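PDB 5U1T: separin from Saccharomyces cerevisiae, which cleaves the MCD1/SCC1 subunit of cohesin as a caspase-like cysteine protease, driving chromosome segregation at the onset of anaphase, and is held inactive by securin before then. Local coordinates for residues D468-V473 with S601-D606; D475-A480 with L504-G509; I528-S531 with F536-D539; Y564-D569 with L612-F617; L568-H573 with S784-L789. All blocks are in the same frame, centred on the assembly; numbering follows the deposited sequence.

Interaction 1: residues D468-V473 with S601-D606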
# COMPACT_ATOMS: atom_id res chain seq x y z
N ASP A 468 34.37 4.96 19.69
CA ASP A 468 34.53 5.61 18.40
C ASP A 468 33.68 4.98 17.29
O ASP A 468 34.10 4.91 16.14
CB ASP A 468 36.00 5.60 17.99
CG ASP A 468 36.60 4.22 18.04
OD1 ASP A 468 35.81 3.25 18.13
OD2 ASP A 468 37.85 4.10 18.00
N THR A 469 32.48 4.54 17.66
CA THR A 469 31.54 3.97 16.69
C THR A 469 30.29 4.83 16.60
O THR A 469 29.82 5.33 17.61
CB THR A 469 31.14 2.53 17.07
OG1 THR A 469 30.28 2.55 18.22
CG2 THR A 469 32.37 1.69 17.37
N LEU A 470 29.76 5.00 15.40
CA LEU A 470 28.45 5.63 15.23
C LEU A 470 27.36 4.77 15.88
O LEU A 470 26.42 5.29 16.45
CB LEU A 470 28.14 5.84 13.75
CG LEU A 470 26.89 6.63 13.39
CD1 LEU A 470 27.08 8.09 13.69
CD2 LEU A 470 26.53 6.43 11.92
N SER A 471 27.50 3.44 15.80
CA SER A 471 26.51 2.55 16.37
C SER A 471 26.32 2.78 17.87
O SER A 471 25.19 2.84 18.33
CB SER A 471 26.86 1.08 16.11
OG SER A 471 28.25 0.81 16.23
N PHE A 472 27.39 2.97 18.61
CA PHE A 472 27.24 3.18 20.03
C PHE A 472 26.57 4.48 20.39
O PHE A 472 25.74 4.53 21.26
CB PHE A 472 28.56 3.08 20.76
CG PHE A 472 28.44 3.42 22.21
CD1 PHE A 472 27.97 2.50 23.09
CD2 PHE A 472 28.73 4.67 22.65
CE1 PHE A 472 27.81 2.81 24.41
CE2 PHE A 472 28.57 4.99 23.96
CZ PHE A 472 28.11 4.06 24.85
N VAL A 473 26.92 5.56 19.72
CA VAL A 473 26.36 6.85 20.03
C VAL A 473 24.92 6.98 19.64
O VAL A 473 24.20 7.74 20.22
CB VAL A 473 27.21 7.99 19.47
CG1 VAL A 473 27.39 7.83 17.99
CG2 VAL A 473 26.57 9.31 19.77
N SER A 601 25.02 0.27 12.93
CA SER A 601 24.14 1.29 13.48
C SER A 601 22.67 1.02 13.29
O SER A 601 22.29 0.34 12.39
CB SER A 601 24.45 2.69 12.93
OG SER A 601 25.29 2.68 11.80
N SER A 602 21.85 1.61 14.13
CA SER A 602 20.44 1.52 13.95
C SER A 602 20.12 2.52 12.90
O SER A 602 19.15 2.41 12.21
CB SER A 602 19.71 1.83 15.23
OG SER A 602 19.68 3.21 15.47
N PHE A 603 20.97 3.51 12.80
CA PHE A 603 20.83 4.50 11.76
C PHE A 603 20.94 3.82 10.38
O PHE A 603 20.22 4.15 9.44
CB PHE A 603 21.89 5.57 11.94
CG PHE A 603 21.83 6.69 10.96
CD1 PHE A 603 20.80 7.62 11.01
CD2 PHE A 603 22.84 6.85 10.03
CE1 PHE A 603 20.78 8.68 10.14
CE2 PHE A 603 22.81 7.91 9.14
CZ PHE A 603 21.77 8.83 9.21
N GLU A 604 21.85 2.86 10.28
CA GLU A 604 22.02 2.18 9.01
C GLU A 604 20.93 1.11 8.78
O GLU A 604 20.41 1.00 7.68
CB GLU A 604 23.40 1.56 8.91
CG GLU A 604 23.67 1.02 7.54
CD GLU A 604 24.95 0.25 7.48
OE1 GLU A 604 25.02 -0.69 6.67
OE2 GLU A 604 25.88 0.57 8.25
N MET A 605 20.61 0.34 9.83
CA MET A 605 19.49 -0.60 9.83
C MET A 605 18.19 0.00 9.32
O MET A 605 17.53 -0.56 8.45
CB MET A 605 19.24 -1.15 11.24
CG MET A 605 20.38 -1.97 11.80
SD MET A 605 20.60 -3.42 10.77
CE MET A 605 22.06 -2.99 9.79
N ASP A 606 17.82 1.14 9.89
CA ASP A 606 16.61 1.83 9.51
C ASP A 606 16.71 2.33 8.09
O ASP A 606 15.71 2.41 7.40
CB ASP A 606 16.32 3.00 10.43
CG ASP A 606 16.04 2.57 11.85
OD1 ASP A 606 15.92 1.34 12.10
OD2 ASP A 606 15.95 3.47 12.71
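Leu-470 reaches from the first turn of helix 470-485 to the start of helix 602-617. Its CB leaves the backbone toward residues 601-606, and CG, set anti to the backbone N (chi1 -173°), divides into two methyls with different partners. CD2 is the branch that makes the contact: it lies 4.0 Å from OG of Ser-601 and 4.2 Å from CD2 of Phe-603, meeting that ring obliquely. CD1 instead packs on Ile-528 of helix 523-533, which also touches Phe-603. The place is a meeting of two helix starts in the helical domain, for Thr-469 and Ser-601 are both N-cap residues. OG1 of Thr-469 accepts from N of Phe-472 at 2.9 Å with an N-H...O angle of 152°, a capping bond that closes the first turn. Beside Leu-470, Ser-471 brings the two main chains close together. Its CB rests 3.8 Å from N of Ser-601, and the CA atoms of Ser-471 and Ser-601 are 3.9 Å apart, while OG of Ser-471 has a weak hydrogen bond to O of Arg-599. The ring of Phe-603 also meets Phe-474 and an aromatic side chain of the other protein chain in the assembly.

Interaction 2: residues D475-A480 with L504-G509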
# COMPACT_ATOMS: atom_id res chain seq x y z
N ASP A 475 22.84 4.34 19.59
CA ASP A 475 22.25 3.45 20.55
C ASP A 475 22.06 4.15 21.88
O ASP A 475 21.03 4.03 22.49
CB ASP A 475 23.19 2.28 20.68
CG ASP A 475 22.65 1.19 21.50
OD1 ASP A 475 21.44 1.11 21.65
OD2 ASP A 475 23.44 0.39 21.98
N PHE A 476 23.07 4.89 22.32
CA PHE A 476 22.99 5.61 23.57
C PHE A 476 22.03 6.76 23.53
O PHE A 476 21.30 6.98 24.45
CB PHE A 476 24.37 6.15 23.94
CG PHE A 476 24.36 7.03 25.14
CD1 PHE A 476 24.08 8.36 25.02
CD2 PHE A 476 24.61 6.53 26.38
CE1 PHE A 476 24.04 9.17 26.12
CE2 PHE A 476 24.58 7.33 27.48
CZ PHE A 476 24.29 8.65 27.35
N CYS A 477 22.01 7.50 22.43
CA CYS A 477 21.15 8.65 22.33
C CYS A 477 19.70 8.36 22.12
O CYS A 477 18.86 9.09 22.58
CB CYS A 477 21.63 9.55 21.23
SG CYS A 477 23.05 10.54 21.68
N GLN A 478 19.41 7.29 21.41
CA GLN A 478 18.03 6.96 21.15
C GLN A 478 17.38 6.42 22.38
O GLN A 478 16.26 6.75 22.67
CB GLN A 478 17.89 6.00 20.00
CG GLN A 478 17.22 6.65 18.82
CD GLN A 478 17.60 6.00 17.55
OE1 GLN A 478 17.71 4.79 17.48
NE2 GLN A 478 17.81 6.79 16.53
N ASN A 479 18.10 5.60 23.11
CA ASN A 479 17.57 5.08 24.36
C ASN A 479 17.39 6.16 25.41
O ASN A 479 16.43 6.12 26.19
CB ASN A 479 18.47 3.98 24.89
CG ASN A 479 18.15 2.66 24.28
OD1 ASN A 479 17.47 1.83 24.89
ND2 ASN A 479 18.60 2.44 23.04
N ALA A 480 18.31 7.13 25.44
CA ALA A 480 18.21 8.25 26.38
C ALA A 480 16.99 9.08 26.00
O ALA A 480 16.36 9.71 26.84
CB ALA A 480 19.48 9.11 26.35
N LEU A 504 23.93 15.87 20.61
CA LEU A 504 22.81 16.81 20.47
C LEU A 504 22.05 16.55 19.14
O LEU A 504 20.82 16.67 19.08
CB LEU A 504 23.31 18.25 20.55
CG LEU A 504 23.73 18.74 21.94
CD1 LEU A 504 24.43 20.08 21.84
CD2 LEU A 504 22.56 18.85 22.90
N SER A 505 22.80 16.19 18.10
CA SER A 505 22.23 15.96 16.78
C SER A 505 21.28 14.75 16.73
O SER A 505 20.15 14.84 16.26
CB SER A 505 23.35 15.79 15.76
OG SER A 505 22.83 15.81 14.45
N VAL A 506 21.75 13.61 17.22
CA VAL A 506 20.92 12.43 17.28
C VAL A 506 19.75 12.64 18.22
O VAL A 506 18.63 12.26 17.89
CB VAL A 506 21.73 11.18 17.70
CG1 VAL A 506 20.82 10.01 17.95
CG2 VAL A 506 22.74 10.84 16.62
N LEU A 507 19.97 13.26 19.37
CA LEU A 507 18.87 13.43 20.34
C LEU A 507 17.79 14.39 19.84
O LEU A 507 16.62 14.07 19.94
CB LEU A 507 19.38 13.91 21.70
CG LEU A 507 18.29 14.08 22.77
CD1 LEU A 507 18.08 12.82 23.59
CD2 LEU A 507 18.57 15.26 23.67
N TYR A 508 18.15 15.56 19.32
CA TYR A 508 17.12 16.49 18.88
C TYR A 508 16.60 16.14 17.48
O TYR A 508 15.49 16.51 17.12
CB TYR A 508 17.63 17.93 18.92
CG TYR A 508 17.53 18.55 20.30
CD1 TYR A 508 16.31 19.02 20.78
CD2 TYR A 508 18.65 18.65 21.14
CE1 TYR A 508 16.20 19.58 22.05
CE2 TYR A 508 18.53 19.21 22.41
CZ TYR A 508 17.30 19.68 22.86
OH TYR A 508 17.16 20.24 24.12
N GLY A 509 17.41 15.42 16.72
CA GLY A 509 16.96 14.86 15.46
C GLY A 509 15.70 14.03 15.67
O GLY A 509 14.77 14.10 14.87
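Cys-477 lies against Val-506, its CB 3.4 Å from CG1 of the valine and 3.9 Å from its CB. This is a helix-on-helix contact of the helical domain, between two helices consecutive in the chain, 470-485 and 501-509, brought together at Cys-477 and Leu-507, whose CA atoms are 5.7 Å apart. The cysteine makes its contact low on the side chain. SG is turned to the side of the backbone N (chi1 -78°), and it stands 4.4 Å from CG1 of Val-506, farther than CB does. Val-506 sends CG1 anti to its own backbone N, which places that methyl over the cysteine, and the valine also packs on Phe-474 of the same opposing helix. No hydrogen bond links the two segments. The neighbouring Leu-507 continues the seam, with further packing on Phe-481 and Phe-485 farther along helix 470-485, and on Phe-459 and Phe-496 in loops. The last point of touch is between a methyl and the main chain: CD1 of Leu-507 lies 3.9 Å from O of Cys-477.

Interaction 3: residues I528-S531 with F536-D539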
# COMPACT_ATOMS: atom_id res chain seq x y z
N ILE A 528 22.89 14.19 9.57
CA ILE A 528 22.22 13.18 10.37
C ILE A 528 20.93 13.79 10.92
O ILE A 528 19.88 13.15 10.89
CB ILE A 528 23.11 12.64 11.50
CG1 ILE A 528 24.26 11.83 10.91
CG2 ILE A 528 22.30 11.75 12.42
CD1 ILE A 528 25.22 11.25 11.92
N PHE A 529 21.00 15.05 11.37
CA PHE A 529 19.84 15.75 11.95
C PHE A 529 18.65 15.85 11.00
O PHE A 529 17.52 15.51 11.35
CB PHE A 529 20.27 17.14 12.39
CG PHE A 529 19.20 17.92 13.06
CD1 PHE A 529 18.77 17.57 14.33
CD2 PHE A 529 18.62 19.01 12.43
CE1 PHE A 529 17.76 18.30 14.96
CE2 PHE A 529 17.63 19.74 13.05
CZ PHE A 529 17.20 19.39 14.31
N CYS A 530 18.91 16.34 9.79
CA CYS A 530 17.91 16.43 8.73
C CYS A 530 17.25 15.09 8.40
O CYS A 530 16.03 14.99 8.23
CB CYS A 530 18.56 16.99 7.47
SG CYS A 530 19.03 18.70 7.62
N SER A 531 18.09 14.06 8.29
CA SER A 531 17.62 12.73 7.96
C SER A 531 16.70 12.21 9.03
O SER A 531 15.74 11.52 8.74
CB SER A 531 18.79 11.78 7.74
OG SER A 531 19.53 12.20 6.61
N PHE A 536 14.88 19.12 5.18
CA PHE A 536 16.16 19.23 4.49
C PHE A 536 16.44 20.68 4.11
O PHE A 536 15.84 21.23 3.19
CB PHE A 536 16.14 18.26 3.29
CG PHE A 536 15.85 16.83 3.71
CD1 PHE A 536 14.55 16.36 3.80
CD2 PHE A 536 16.88 15.99 4.12
CE1 PHE A 536 14.27 15.09 4.26
CE2 PHE A 536 16.61 14.69 4.57
CZ PHE A 536 15.30 14.25 4.64
N ASP A 537 17.35 21.31 4.86
CA ASP A 537 17.64 22.74 4.74
C ASP A 537 19.10 23.03 4.30
O ASP A 537 19.57 24.18 4.35
CB ASP A 537 17.34 23.46 6.08
CG ASP A 537 18.31 23.05 7.22
OD1 ASP A 537 19.25 22.27 6.96
OD2 ASP A 537 18.14 23.53 8.37
N LEU A 538 19.83 21.98 3.93
CA LEU A 538 21.22 22.13 3.52
C LEU A 538 21.33 22.51 2.05
O LEU A 538 20.72 21.88 1.21
CB LEU A 538 22.00 20.85 3.78
CG LEU A 538 22.04 20.36 5.22
CD1 LEU A 538 23.10 19.28 5.40
CD2 LEU A 538 22.31 21.52 6.17
N ASP A 539 22.10 23.54 1.73
CA ASP A 539 22.30 23.88 0.34
C ASP A 539 23.10 22.77 -0.36
O ASP A 539 24.12 22.31 0.16
CB ASP A 539 23.02 25.22 0.21
CG ASP A 539 23.19 25.64 -1.24
OD1 ASP A 539 24.16 25.17 -1.87
OD2 ASP A 539 22.34 26.40 -1.77
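Cys-530 and Phe-536 bring the two backbones to within 5.4 Å, CA to CA, where the chain leaves helix 523-533 and runs back as a non-helical segment along the helix it has just left. The ring of Phe-536 packs obliquely on the helix at Cys-530 and Ser-531. Its CG is anti to the carbonyl carbon (chi1 -56°), which swings the ring back to the helix although the CB bond itself does not point there. CD2 touches CB of Cys-530 at 3.9 Å, CE2 and CZ each come to 3.7 Å from O of Cys-530, and CE2 also meets CA of Ser-531 at 4.0 Å. The hydroxyl of Ser-531 belongs to its own helix, hydrogen-bonded to O of Met-527. Farther along, SG of Cys-530 has two neighbours, OD1 of Asp-537 at 3.6 Å and CG of Leu-538 at 4.2 Å. The polar partner of OD1 of Asp-537 is Arg-526, in a long, weak ion pair. With an alanine in place of Phe-536, a gap is likely to open beside Cys-530, and Tyr-564 would probably lose its edge-to-face partner. Asp-539 ends the segment as an N-cap, its OD1 accepting from N of Glu-542 to start helix 540-543. Helix 557-572 closes over the turn, with Tyr-564 against Cys-530, Phe-536 and Leu-538, and with Asn-567 and Ser-571 against Phe-536. Phe-529 of helix 523-533 packs instead on helix 501-509, and an aromatic side chain of the other protein chain touches Phe-536.

Interaction 4: residues Y564-D569 with L612-F617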
# COMPACT_ATOMS: atom_id res chain seq x y z
N TYR A 564 21.12 10.72 3.60
CA TYR A 564 20.60 12.06 3.41
C TYR A 564 19.93 12.14 2.03
O TYR A 564 18.82 12.65 1.91
CB TYR A 564 21.72 13.10 3.58
CG TYR A 564 21.25 14.52 3.41
CD1 TYR A 564 20.69 15.23 4.47
CD2 TYR A 564 21.34 15.16 2.18
CE1 TYR A 564 20.24 16.53 4.30
CE2 TYR A 564 20.90 16.44 2.00
CZ TYR A 564 20.35 17.13 3.05
OH TYR A 564 19.92 18.43 2.83
N LEU A 565 20.58 11.62 1.00
CA LEU A 565 20.04 11.72 -0.36
C LEU A 565 18.74 10.89 -0.52
O LEU A 565 17.76 11.37 -1.10
CB LEU A 565 21.09 11.29 -1.38
CG LEU A 565 22.29 12.23 -1.48
CD1 LEU A 565 23.31 11.67 -2.42
CD2 LEU A 565 21.85 13.58 -1.94
N LEU A 566 18.74 9.67 0.00
CA LEU A 566 17.52 8.89 0.05
C LEU A 566 16.35 9.69 0.62
O LEU A 566 15.30 9.83 -0.02
CB LEU A 566 17.73 7.64 0.88
CG LEU A 566 16.45 6.83 0.97
CD1 LEU A 566 16.27 6.07 -0.33
CD2 LEU A 566 16.43 5.91 2.18
N ASN A 567 16.55 10.21 1.82
CA ASN A 567 15.49 10.92 2.52
C ASN A 567 15.17 12.26 1.88
O ASN A 567 14.03 12.69 1.91
CB ASN A 567 15.84 11.08 3.99
CG ASN A 567 15.62 9.81 4.78
OD1 ASN A 567 16.50 8.95 4.85
ND2 ASN A 567 14.44 9.67 5.38
N LEU A 568 16.17 12.89 1.27
CA LEU A 568 15.93 14.10 0.48
C LEU A 568 14.99 13.82 -0.71
O LEU A 568 13.96 14.50 -0.88
CB LEU A 568 17.25 14.69 -0.02
CG LEU A 568 17.14 15.88 -0.99
CD1 LEU A 568 16.53 17.10 -0.33
CD2 LEU A 568 18.48 16.25 -1.58
N ASP A 569 15.35 12.82 -1.52
CA ASP A 569 14.51 12.30 -2.60
C ASP A 569 13.07 12.04 -2.17
O ASP A 569 12.15 12.59 -2.76
CB ASP A 569 15.08 11.01 -3.17
CG ASP A 569 16.06 11.26 -4.28
OD1 ASP A 569 16.19 12.43 -4.67
OD2 ASP A 569 16.70 10.30 -4.76
N LEU A 612 15.05 -0.51 0.75
CA LEU A 612 14.35 -1.65 0.20
C LEU A 612 12.91 -1.26 -0.11
O LEU A 612 12.41 -1.52 -1.21
CB LEU A 612 14.38 -2.82 1.18
CG LEU A 612 15.69 -3.56 1.41
CD1 LEU A 612 15.48 -4.66 2.40
CD2 LEU A 612 16.23 -4.13 0.12
N CYS A 613 12.26 -0.64 0.86
CA CYS A 613 10.89 -0.19 0.70
C CYS A 613 10.72 0.86 -0.40
O CYS A 613 9.71 0.86 -1.09
CB CYS A 613 10.35 0.34 2.03
SG CYS A 613 8.78 1.21 1.96
N TYR A 614 11.68 1.75 -0.58
CA TYR A 614 11.52 2.76 -1.63
C TYR A 614 11.91 2.19 -2.99
O TYR A 614 11.40 2.64 -4.01
CB TYR A 614 12.34 4.00 -1.33
CG TYR A 614 11.88 5.28 -2.00
CD1 TYR A 614 10.56 5.71 -1.88
CD2 TYR A 614 12.76 6.08 -2.71
CE1 TYR A 614 10.14 6.90 -2.45
CE2 TYR A 614 12.35 7.27 -3.28
CZ TYR A 614 11.03 7.67 -3.15
OH TYR A 614 10.59 8.84 -3.72
N LEU A 615 12.82 1.22 -3.00
CA LEU A 615 13.14 0.52 -4.24
C LEU A 615 11.91 -0.24 -4.74
O LEU A 615 11.49 -0.13 -5.89
CB LEU A 615 14.31 -0.45 -4.04
CG LEU A 615 15.73 0.11 -3.96
CD1 LEU A 615 16.68 -1.03 -3.71
CD2 LEU A 615 16.13 0.89 -5.20
N ASN A 616 11.34 -1.03 -3.84
CA ASN A 616 10.16 -1.81 -4.12
C ASN A 616 8.95 -0.99 -4.56
O ASN A 616 8.24 -1.35 -5.49
CB ASN A 616 9.81 -2.61 -2.88
CG ASN A 616 8.48 -3.27 -2.97
OD1 ASN A 616 7.44 -2.61 -2.85
ND2 ASN A 616 8.50 -4.58 -3.16
N PHE A 617 8.70 0.12 -3.89
CA PHE A 617 7.59 0.98 -4.25
C PHE A 617 7.80 1.63 -5.62
O PHE A 617 6.84 2.02 -6.27
CB PHE A 617 7.41 2.03 -3.14
CG PHE A 617 6.45 3.14 -3.47
CD1 PHE A 617 6.90 4.31 -4.08
CD2 PHE A 617 5.12 3.06 -3.09
CE1 PHE A 617 6.03 5.36 -4.35
CE2 PHE A 617 4.26 4.10 -3.35
CZ PHE A 617 4.71 5.25 -4.00
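The ring of Tyr-614 takes CD1 of Leu-566 obliquely, at 4.2 Å from its CD2. On the other side of CG, CD1 of Tyr-614 is met by the methyl ends of Met-570 and Leu-786, and Leu-578 of helix 578-590 adds a further apolar neighbour. The first torsion of the tyrosine (chi1 -157°) turns the ring away from the backbone N and out across the gap between the helices. That gap is wide: the nearest CA atoms, of Leu-566 and Tyr-614, are 8.7 Å apart, and it is bridged mainly by the tyrosine. At the far end of the ring, OH comes no nearer than 4.2 Å to O of Asp-569. Its hydrogen bond goes instead to O of Leu-574, just past the end of helix 557-572, and this fixes the polar end of an otherwise apolar group. Asp-569 turns its carboxylate to that region, where OD2 accepts from N of Asn-577. Helices 557-572 and 602-617 run in roughly the same direction here, and helix 578-590, between them in the chain, touches both through Ile-581 and Leu-578. Such side-by-side packing of helices separated by one long helix in sequence is consistent with an alpha-solenoid-like helical domain.

Interaction 5: residues L568-H573 with S784-L789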
# COMPACT_ATOMS: atom_id res chain seq x y z
N LEU A 568 16.17 12.89 1.27
CA LEU A 568 15.93 14.10 0.48
C LEU A 568 14.99 13.82 -0.71
O LEU A 568 13.96 14.50 -0.88
CB LEU A 568 17.25 14.69 -0.02
CG LEU A 568 17.14 15.88 -0.99
CD1 LEU A 568 16.53 17.10 -0.33
CD2 LEU A 568 18.48 16.25 -1.58
N ASP A 569 15.35 12.82 -1.52
CA ASP A 569 14.51 12.30 -2.60
C ASP A 569 13.07 12.04 -2.17
O ASP A 569 12.15 12.59 -2.76
CB ASP A 569 15.08 11.01 -3.17
CG ASP A 569 16.06 11.26 -4.28
OD1 ASP A 569 16.19 12.43 -4.67
OD2 ASP A 569 16.70 10.30 -4.76
N MET A 570 12.90 11.21 -1.15
CA MET A 570 11.58 10.89 -0.67
C MET A 570 10.85 12.17 -0.28
O MET A 570 9.68 12.35 -0.61
CB MET A 570 11.65 9.91 0.49
CG MET A 570 12.04 8.52 0.07
SD MET A 570 12.23 7.48 1.51
CE MET A 570 11.10 6.15 1.22
N SER A 571 11.54 13.08 0.37
CA SER A 571 10.90 14.31 0.79
C SER A 571 10.40 15.12 -0.38
O SER A 571 9.42 15.82 -0.28
CB SER A 571 11.84 15.13 1.63
OG SER A 571 12.67 15.91 0.84
N LYS A 572 11.11 15.05 -1.48
CA LYS A 572 10.68 15.80 -2.67
C LYS A 572 9.83 14.95 -3.63
O LYS A 572 9.46 15.42 -4.71
CB LYS A 572 11.89 16.34 -3.43
CG LYS A 572 12.62 17.50 -2.79
CD LYS A 572 13.86 17.88 -3.66
CE LYS A 572 14.55 19.19 -3.18
NZ LYS A 572 15.94 19.46 -3.73
N HIS A 573 9.54 13.71 -3.23
CA HIS A 573 8.83 12.74 -4.08
C HIS A 573 9.47 12.52 -5.45
O HIS A 573 8.82 12.69 -6.49
CB HIS A 573 7.38 13.15 -4.24
CG HIS A 573 6.73 13.50 -2.95
ND1 HIS A 573 6.27 14.77 -2.67
CD2 HIS A 573 6.52 12.77 -1.84
CE1 HIS A 573 5.77 14.79 -1.45
NE2 HIS A 573 5.90 13.59 -0.93
N SER A 784 4.46 3.25 5.69
CA SER A 784 3.05 2.93 5.65
C SER A 784 2.28 3.79 4.65
O SER A 784 1.29 3.36 4.10
CB SER A 784 2.46 3.08 7.05
OG SER A 784 2.64 1.87 7.76
N ARG A 785 2.73 5.02 4.40
CA ARG A 785 2.03 5.88 3.46
C ARG A 785 2.18 5.30 2.05
O ARG A 785 1.24 5.31 1.26
CB ARG A 785 2.55 7.31 3.53
CG ARG A 785 1.80 8.26 2.63
CD ARG A 785 2.35 9.64 2.71
NE ARG A 785 3.73 9.71 2.28
CZ ARG A 785 4.11 10.11 1.07
NH1 ARG A 785 5.40 10.15 0.76
NH2 ARG A 785 3.22 10.46 0.16
N LEU A 786 3.38 4.79 1.75
CA LEU A 786 3.65 4.22 0.46
C LEU A 786 2.89 2.92 0.32
O LEU A 786 2.38 2.61 -0.75
CB LEU A 786 5.16 4.00 0.26
CG LEU A 786 6.07 5.22 0.34
CD1 LEU A 786 7.53 4.81 0.25
CD2 LEU A 786 5.72 6.27 -0.72
N ALA A 787 2.82 2.15 1.40
CA ALA A 787 2.10 0.88 1.40
C ALA A 787 0.65 1.12 0.99
O ALA A 787 0.12 0.44 0.12
CB ALA A 787 2.14 0.23 2.76
N LEU A 788 0.05 2.12 1.62
CA LEU A 788 -1.33 2.51 1.43
C LEU A 788 -1.58 3.10 0.05
O LEU A 788 -2.68 3.00 -0.49
CB LEU A 788 -1.73 3.51 2.51
CG LEU A 788 -3.18 3.94 2.50
CD1 LEU A 788 -4.05 2.72 2.64
CD2 LEU A 788 -3.39 4.90 3.65
N LEU A 789 -0.57 3.75 -0.52
CA LEU A 789 -0.67 4.28 -1.87
C LEU A 789 -0.76 3.13 -2.86
O LEU A 789 -1.63 3.11 -3.73
CB LEU A 789 0.53 5.16 -2.18
CG LEU A 789 0.36 6.59 -1.68
CD1 LEU A 789 1.61 7.42 -1.96
CD2 LEU A 789 -0.87 7.24 -2.32
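NH1 of Arg-785 gathers several groups: it donates a hydrogen bond to OE1 of Gln-782, makes a long, weak ion pair with Glu-828, and sits at the edge of the His-573 ring. The histidine sits at the end of helix 557-572, in a Schellman motif where it takes a positive phi of 54° and its N bonds back to O of Met-570 at 3.0 Å. From this turn the imidazole reaches helix 782-805, far along the chain in the same helical domain. NH1 of Arg-785 lies near the plane of the ring, 3.9 Å from both CD2 and NE2 of His-573, and the ring and guanidinium planes stand 66° apart, so the two flat groups do not stack. One face of the imidazole has O of Ser-571 above it, displaced toward the rim. NH2 of Arg-785 bonds to the backbone of the other protein chain, which also packs on His-573; the arginine thus links the helix to the partner. Inside the last turn, O of Leu-568 accepts twice, from OG of Ser-571 at 2.6 Å and from N of Lys-572 at 3.0 Å. The second half of the contact is apolar. Met-570 bends at its thioether (chi3 123°), and Leu-786, which also rests on Phe-617, comes from helix 782-805 to meet it. Their ends meet at 3.9 Å, CE of Met-570 to CD1 of Leu-786.

All five contacts are largely buried, lie in the helical domain and have no hydrogen bond crossing between their segments. Interactions 1 and 2 both use helix 470-485, at its first turn and farther along, and join where Ser-602 probably bonds to Gln-478. They bring backbones close through small side chains, whereas interactions 4 and 5, about 8 Å apart between centres, span wider gaps with long ones and share helix 557-572. Interaction 3 is the local one, a chain reversal that includes exposed Asp-537, and its Phe-536 packs against the helix used by interactions 4 and 5. Charge matters most in interaction 5, where an arginine also reaches the other protein chain; interaction 4 is chiefly apolar.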